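Local structure of BauA (Acinetobacter baumannii, 6HCP) at residues 179-184 / 695-700. The protein is a TonB-dependent outer-membrane receptor of Acinetobacter baumannii that takes up iron as ferric preacinetobactin. Sequence-based numbering, arbitrary orientation.
Sequences TYMSDA and PRTYML. With C8E ((hydroxyethyloxy)tri(ethyloxy)octane), chain B; PO4 (phosphate ion), chain C.
Y180 and L700 form a hydrogen-bonded antiparallel pair at the seam of the TonB-dependent receptor's β-barrel, where its first strand, 173-181, closes against its last, 697-705. Y180 N reaches L700 O at 2.8 Å, and L700 N returns the bond to Y180 O at 2.9 Å. Two residues on, S182 N donates to Y698 O (2.9 Å), but the return bond changes character: Y698 N gives its hydrogen to the side-chain S182 OG at 3.0 Å, almost straight at 172°. With chi1 at 62°, OG sits between the S182 backbone N and carbonyl carbon and does the work a main-chain oxygen would do in a regular pair. The strand has ended at M181, and a cis peptide follows S182, leading into D183.

Side-chain contacts divide by face. M181, T697 and M699 share the side turned to the plug, where M699 meets K78; M181 lies beside M699, its SD 3.8 Å from M699 CE, and its CG touches T697 CG2. On the outer face, Y180 CD2 rests 3.8 Å from L700 CD1, and L652 of the second subunit packs on Y180. Y698 turns one ring edge to S182 OG, while its CD2 meets detergent carbon C20.

Beyond the strand, R696 NH1 makes weak bonds to a phosphate shared with R696 of both neighbouring subunits; detergent carbon C7 lies over the guanidinium face, 3.5 Å from R696 CZ.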
# COMPACT_ATOMS: atom_id res chain seq x y z
N THR A 179 5.72 -17.58 -12.96
CA THR A 179 5.67 -16.98 -11.64
C THR A 179 6.42 -15.65 -11.64
O THR A 179 7.50 -15.50 -12.25
CB THR A 179 6.19 -17.93 -10.53
OG1 THR A 179 7.58 -18.20 -10.66
CG2 THR A 179 5.46 -19.25 -10.51
N TYR A 180 5.93 -14.77 -10.77
CA TYR A 180 6.59 -13.56 -10.36
C TYR A 180 6.50 -13.46 -8.83
O TYR A 180 5.47 -13.78 -8.23
CB TYR A 180 5.93 -12.35 -11.03
CG TYR A 180 6.18 -11.03 -10.37
CD1 TYR A 180 7.28 -10.25 -10.67
CD2 TYR A 180 5.32 -10.57 -9.39
CE1 TYR A 180 7.51 -9.04 -10.03
CE2 TYR A 180 5.53 -9.36 -8.75
CZ TYR A 180 6.61 -8.58 -9.09
OH TYR A 180 6.79 -7.41 -8.40
N MET A 181 7.58 -12.95 -8.24
CA MET A 181 7.56 -12.51 -6.87
C MET A 181 8.33 -11.20 -6.80
O MET A 181 9.36 -11.03 -7.43
CB MET A 181 8.19 -13.55 -5.93
CG MET A 181 8.27 -13.08 -4.48
SD MET A 181 8.72 -14.43 -3.32
CE MET A 181 10.30 -14.98 -3.93
N SER A 182 7.79 -10.23 -6.05
CA SER A 182 8.44 -8.93 -5.93
C SER A 182 9.81 -9.10 -5.27
O SER A 182 10.02 -10.05 -4.49
CB SER A 182 7.56 -7.97 -5.17
OG SER A 182 7.30 -8.41 -3.85
N ASP A 183 10.79 -8.27 -5.65
CA ASP A 183 10.65 -7.15 -6.58
C ASP A 183 10.79 -7.60 -8.04
O ASP A 183 10.32 -6.89 -8.95
CB ASP A 183 11.71 -6.08 -6.29
CG ASP A 183 11.40 -5.21 -5.09
OD1 ASP A 183 10.24 -5.18 -4.71
OD2 ASP A 183 12.34 -4.57 -4.57
N ALA A 184 11.62 -8.61 -8.33
CA ALA A 184 11.90 -8.96 -9.74
C ALA A 184 12.29 -10.43 -9.91
O ALA A 184 13.22 -10.75 -10.65
CB ALA A 184 12.96 -8.04 -10.31
N PRO A 695 9.12 -8.80 4.70
CA PRO A 695 8.28 -7.64 4.39
C PRO A 695 7.06 -8.01 3.54
O PRO A 695 6.91 -9.16 3.10
CB PRO A 695 9.23 -6.77 3.57
CG PRO A 695 10.04 -7.79 2.79
CD PRO A 695 10.25 -8.94 3.78
N ARG A 696 6.23 -7.01 3.24
CA ARG A 696 5.15 -7.16 2.25
C ARG A 696 5.74 -7.75 0.97
O ARG A 696 6.76 -7.28 0.50
CB ARG A 696 4.54 -5.79 1.92
CG ARG A 696 3.40 -5.85 0.91
CD ARG A 696 2.97 -4.45 0.49
NE ARG A 696 2.39 -3.73 1.60
CZ ARG A 696 2.73 -2.49 2.00
NH1 ARG A 696 3.71 -1.82 1.42
NH2 ARG A 696 2.03 -1.92 2.97
N THR A 697 5.10 -8.80 0.46
CA THR A 697 5.63 -9.56 -0.65
C THR A 697 4.47 -9.82 -1.62
O THR A 697 3.41 -10.31 -1.22
CB THR A 697 6.29 -10.88 -0.18
OG1 THR A 697 7.40 -10.61 0.68
CG2 THR A 697 6.78 -11.72 -1.33
N TYR A 698 4.69 -9.47 -2.90
CA TYR A 698 3.69 -9.68 -3.97
C TYR A 698 4.05 -10.94 -4.76
O TYR A 698 5.22 -11.14 -5.09
CB TYR A 698 3.63 -8.46 -4.91
CG TYR A 698 3.37 -7.11 -4.27
CD1 TYR A 698 4.38 -6.39 -3.65
CD2 TYR A 698 2.12 -6.51 -4.35
CE1 TYR A 698 4.15 -5.15 -3.08
CE2 TYR A 698 1.86 -5.29 -3.74
CZ TYR A 698 2.89 -4.58 -3.15
OH TYR A 698 2.69 -3.33 -2.63
N MET A 699 3.06 -11.78 -5.07
CA MET A 699 3.27 -12.98 -5.88
C MET A 699 2.18 -13.08 -6.95
O MET A 699 0.98 -12.94 -6.65
CB MET A 699 3.24 -14.25 -5.03
CG MET A 699 4.35 -14.30 -3.96
SD MET A 699 4.36 -15.92 -3.16
CE MET A 699 5.45 -15.63 -1.76
N LEU A 700 2.60 -13.33 -8.20
CA LEU A 700 1.68 -13.60 -9.31
C LEU A 700 2.03 -14.93 -9.96
O LEU A 700 3.20 -15.23 -10.14
CB LEU A 700 1.79 -12.48 -10.35
CG LEU A 700 1.49 -11.07 -9.84
CD1 LEU A 700 1.89 -10.03 -10.87
CD2 LEU A 700 0.03 -10.92 -9.45
C2 C8E B . -4.05 -2.95 -0.24
C3 C8E B . -3.50 -1.52 -0.10
C4 C8E B . -2.61 -1.37 1.14
C5 C8E B . -1.95 0.02 1.23
C6 C8E B . -0.84 0.29 0.21
C7 C8E B . 0.20 -0.81 0.21
C8 C8E B . -0.09 -1.85 -0.88
O9 C8E B . -0.56 -1.17 -2.04
C10 C8E B . -0.76 -2.04 -3.15
C11 C8E B . -2.05 -1.63 -3.86
O12 C8E B . -2.86 -2.78 -4.06
C13 C8E B . -4.16 -2.46 -4.56
C14 C8E B . -4.59 -3.43 -5.66
O15 C8E B . -3.95 -4.70 -5.50
C16 C8E B . -2.88 -4.95 -6.42
C17 C8E B . -2.71 -6.46 -6.65
O18 C8E B . -1.42 -6.72 -7.22
C19 C8E B . -1.15 -8.11 -7.34
C20 C8E B . 0.20 -8.45 -6.71
P PO4 C . 4.32 1.86 1.61
O1 PO4 C . 3.55 3.16 1.55
O2 PO4 C . 4.24 1.19 2.99
O3 PO4 C . 5.76 2.09 1.24
O4 PO4 C . 3.72 0.94 0.58
O HOH W 1 7.70 -6.52 -2.19